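Side-chain contacts in 2-(hydroxymethyl)glutarate dehydrogenase (Eubacterium barkeri, PDB 3CKY), which catalyses the NAD-dependent interconversion of 2-formylglutarate and (S)-2-hydroxymethylglutarate, a step of nicotinate fermentation: residues G72-E75 with T76-G80; V285-V288 with W289-M292. One frame throughout, in Å; residues are numbered along the deposited sequence.

Interaction 1: residues G72-E75 with T76-G80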
# COMPACT_ATOMS: atom_id res chain seq x y z
N GLY A 72 1.86 9.01 24.87
CA GLY A 72 2.77 8.54 25.89
C GLY A 72 3.07 9.60 26.94
O GLY A 72 3.11 9.31 28.13
N ILE A 73 3.26 10.84 26.48
CA ILE A 73 3.56 11.95 27.38
C ILE A 73 2.31 12.39 28.13
O ILE A 73 2.38 12.77 29.29
CB ILE A 73 4.20 13.14 26.62
CG1 ILE A 73 5.56 12.72 26.06
CG2 ILE A 73 4.36 14.35 27.53
CD1 ILE A 73 6.21 13.74 25.17
N VAL A 74 1.15 12.32 27.46
CA VAL A 74 -0.14 12.55 28.12
C VAL A 74 -0.30 11.61 29.33
O VAL A 74 -0.58 12.07 30.43
CB VAL A 74 -1.32 12.39 27.14
CG1 VAL A 74 -2.65 12.40 27.89
CG2 VAL A 74 -1.28 13.49 26.06
N GLU A 75 -0.08 10.31 29.13
CA GLU A 75 -0.22 9.33 30.22
C GLU A 75 0.76 9.62 31.36
O GLU A 75 0.40 9.54 32.54
CB GLU A 75 0.02 7.90 29.74
CG GLU A 75 -1.09 7.33 28.90
CD GLU A 75 -0.92 5.84 28.68
OE1 GLU A 75 -0.57 5.43 27.54
OE2 GLU A 75 -1.14 5.07 29.64
N THR A 76 1.99 9.96 30.99
CA THR A 76 3.00 10.27 31.98
C THR A 76 2.59 11.50 32.80
O THR A 76 2.61 11.47 34.02
CB THR A 76 4.39 10.51 31.35
OG1 THR A 76 4.85 9.31 30.72
CG2 THR A 76 5.39 10.93 32.42
N VAL A 77 2.20 12.57 32.11
CA VAL A 77 1.80 13.80 32.77
C VAL A 77 0.54 13.61 33.62
O VAL A 77 0.48 14.05 34.77
CB VAL A 77 1.58 14.95 31.75
CG1 VAL A 77 0.87 16.13 32.39
CG2 VAL A 77 2.91 15.37 31.14
N MET A 78 -0.46 12.94 33.06
CA MET A 78 -1.77 12.84 33.71
C MET A 78 -1.81 11.75 34.74
O MET A 78 -2.19 11.98 35.88
CB MET A 78 -2.86 12.56 32.67
CG MET A 78 -3.07 13.68 31.68
SD MET A 78 -3.40 15.27 32.47
CE MET A 78 -4.98 14.97 33.24
N ASN A 79 -1.42 10.55 34.33
CA ASN A 79 -1.62 9.33 35.11
C ASN A 79 -0.34 8.84 35.78
O ASN A 79 -0.39 8.04 36.71
CB ASN A 79 -2.20 8.25 34.19
CG ASN A 79 -2.79 7.07 34.95
OD1 ASN A 79 -2.90 5.97 34.41
ND2 ASN A 79 -3.18 7.30 36.21
N GLY A 80 0.82 9.32 35.31
CA GLY A 80 2.10 8.85 35.83
C GLY A 80 2.30 9.26 37.27
O GLY A 80 1.54 10.07 37.79
O HOH W 1 -0.90 5.62 32.57

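Interaction 2: residues V285-V288 with W289-M292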
# COMPACT_ATOMS: atom_id res chain seq x y z
N VAL A 285 7.45 17.07 -0.51
CA VAL A 285 7.39 15.63 -0.84
C VAL A 285 7.46 15.37 -2.37
O VAL A 285 7.93 14.31 -2.80
CB VAL A 285 6.13 14.96 -0.21
CG1 VAL A 285 4.87 15.34 -1.00
CG2 VAL A 285 6.31 13.46 -0.12
N ILE A 286 7.02 16.35 -3.18
CA ILE A 286 7.17 16.29 -4.63
C ILE A 286 8.64 16.01 -5.07
O ILE A 286 8.88 15.35 -6.08
CB ILE A 286 6.64 17.58 -5.34
CG1 ILE A 286 6.40 17.32 -6.83
CG2 ILE A 286 7.62 18.76 -5.17
CD1 ILE A 286 5.60 18.39 -7.56
N LYS A 287 9.60 16.52 -4.30
CA LYS A 287 11.03 16.28 -4.55
C LYS A 287 11.41 14.79 -4.56
O LYS A 287 12.37 14.41 -5.22
CB LYS A 287 11.87 16.98 -3.50
CG LYS A 287 11.82 18.50 -3.55
CD LYS A 287 12.79 19.07 -2.51
CE LYS A 287 12.58 20.54 -2.31
NZ LYS A 287 13.65 21.12 -1.44
N VAL A 288 10.65 13.96 -3.84
CA VAL A 288 10.80 12.49 -3.95
C VAL A 288 10.74 12.00 -5.40
O VAL A 288 11.59 11.24 -5.86
CB VAL A 288 9.77 11.71 -3.12
CG1 VAL A 288 9.88 10.19 -3.42
CG2 VAL A 288 9.93 11.98 -1.63
N TRP A 289 9.74 12.47 -6.14
CA TRP A 289 9.55 12.03 -7.52
C TRP A 289 10.47 12.74 -8.50
O TRP A 289 10.94 12.14 -9.46
CB TRP A 289 8.07 12.21 -7.91
CG TRP A 289 7.11 11.47 -7.01
CD1 TRP A 289 6.02 11.99 -6.39
CD2 TRP A 289 7.18 10.08 -6.60
NE1 TRP A 289 5.39 11.02 -5.64
CE2 TRP A 289 6.09 9.85 -5.74
CE3 TRP A 289 8.07 9.03 -6.87
CZ2 TRP A 289 5.84 8.59 -5.15
CZ3 TRP A 289 7.83 7.79 -6.28
CH2 TRP A 289 6.72 7.58 -5.44
N GLU A 290 10.74 14.02 -8.24
CA GLU A 290 11.69 14.81 -9.05
C GLU A 290 13.07 14.19 -9.02
O GLU A 290 13.72 14.07 -10.05
CB GLU A 290 11.77 16.26 -8.56
CG GLU A 290 10.45 17.00 -8.75
CD GLU A 290 10.49 18.43 -8.27
OE1 GLU A 290 10.06 19.31 -9.06
OE2 GLU A 290 10.94 18.68 -7.12
N GLN A 291 13.50 13.78 -7.84
CA GLN A 291 14.81 13.20 -7.70
C GLN A 291 14.86 11.84 -8.42
O GLN A 291 15.84 11.52 -9.07
CB GLN A 291 15.19 13.06 -6.22
CG GLN A 291 16.55 12.40 -5.96
CD GLN A 291 17.70 13.09 -6.68
OE1 GLN A 291 17.85 14.32 -6.62
NE2 GLN A 291 18.54 12.30 -7.37
N MET A 292 13.79 11.07 -8.31
CA MET A 292 13.76 9.73 -8.90
C MET A 292 13.66 9.76 -10.43
O MET A 292 14.20 8.88 -11.10
CB MET A 292 12.58 8.94 -8.34
CG MET A 292 12.70 7.44 -8.49
SD MET A 292 11.28 6.59 -7.80
CE MET A 292 11.43 6.96 -6.05

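Interaction 1: residues G72-E75 with T76-G80
Thr76 grips the carbonyl of Gly72 twice, one turn back on the same short helix of the Rossmann-type NAD-binding domain. Its backbone N donates to Gly72 O at 3.1 Å, and its hydroxyl OG1 donates to that same Gly72 O from the opposite face of the carbonyl plane. The torsion chi1 of -64° swings OG1 beside its own backbone N, from where it can reach back to the preceding turn and be satisfied within the helix. Val77 N then bonds Ile73 O at 2.8 Å, while Val77 CG2 meets Ile73 CG2 at 4.0 Å, the two branched side chains crossing at a slant. Met78 follows the same spacing: its N donates to Val74 O, and its CG lies 4.0 Å from Val74 CG1, the two side chains running alongside in one direction before the methionine bends away at chi2 and chi3. Asn79 N bonds Glu75 O at 2.7 Å. The side chains of this pair are joined less directly, through a water that donates to Glu75 OE2 at 3.0 Å and to Asn79 OD1 at 2.7 Å, bridging the carboxylate and the amide on an exposed side of the helix. Gly80 N adds a weak bond to the same Glu75 O. Val77 also lies about 4 Å, side chain to side chain, from Ile10, which probably lines the NAD(+) site. Val74 and Met78 face inward against Met108 of helix 102-114 and Tyr119 of strand 118-125, whereas Val77 packs on Leu68, in the loop after strand 63-66, and on Val84 of helix 84-87.

Interaction 2: residues V285-V288 with W289-M292
Val288 lays its CG1 methyl over one face of the Trp289 indole, a CH-pi contact between sequence neighbours on helix 286-293 in the all-helical C-terminal domain. CG1 sits 4.1 Å from the centroid of the six-membered ring and 13° off its normal. With chi1 at 173°, this methyl is anti to the backbone N, and the valine and tryptophan side chains lie side by side, pointing the same way. The Trp289 side chain also packs on Ile268 and Val193 of the same chain and on Pro260 of a third subunit, while Val288 and Met292 pack on Met292 of a second subunit, placing this turn at tetramer interfaces.

On another side of the helix, Glu290 stretches its extended chain back along the helix, CG beside its own backbone N. Its OE2 comes within 3.7 Å of Lys287 CG and 3.9 Å of Ile286 CG2, whereas Lys287 NZ forms its salt bridge with Glu280. Glu290 OE1 instead accepts from the backbone N atoms of Val297 and Ser298, pinning the C-terminal tail to the helix. With alanine in place of Glu290, those two amides would probably lose their acceptor and the tail would be less firmly held. In the backbone, Ile286 O accepts from Glu290 N, 3.1 Å away with an N-H...O angle of 167°, and weakly from Trp289 N at 3.0 Å.

Overall arrangement
From the N terminus, the chain first builds the Rossmann-type domain, where interaction 1 spans helix 71-79 between strand 63-66 and helix 84-87. Long helix 169-197 then leads into the C-terminal domain, and interaction 2 forms near the end of the chain on helix 286-293. Neither contact closes a loop; each is confined to successive turns of one helix. The two follow in series, neither nesting nor crossing, and their centres lie about 38 Å apart. Residues 72-80 set their helix against helix 102-114 and strand 118-125 within one subunit. Residues 285-292 instead bring helices 169-197 and 260-274 together with two other subunits of the homotetramer.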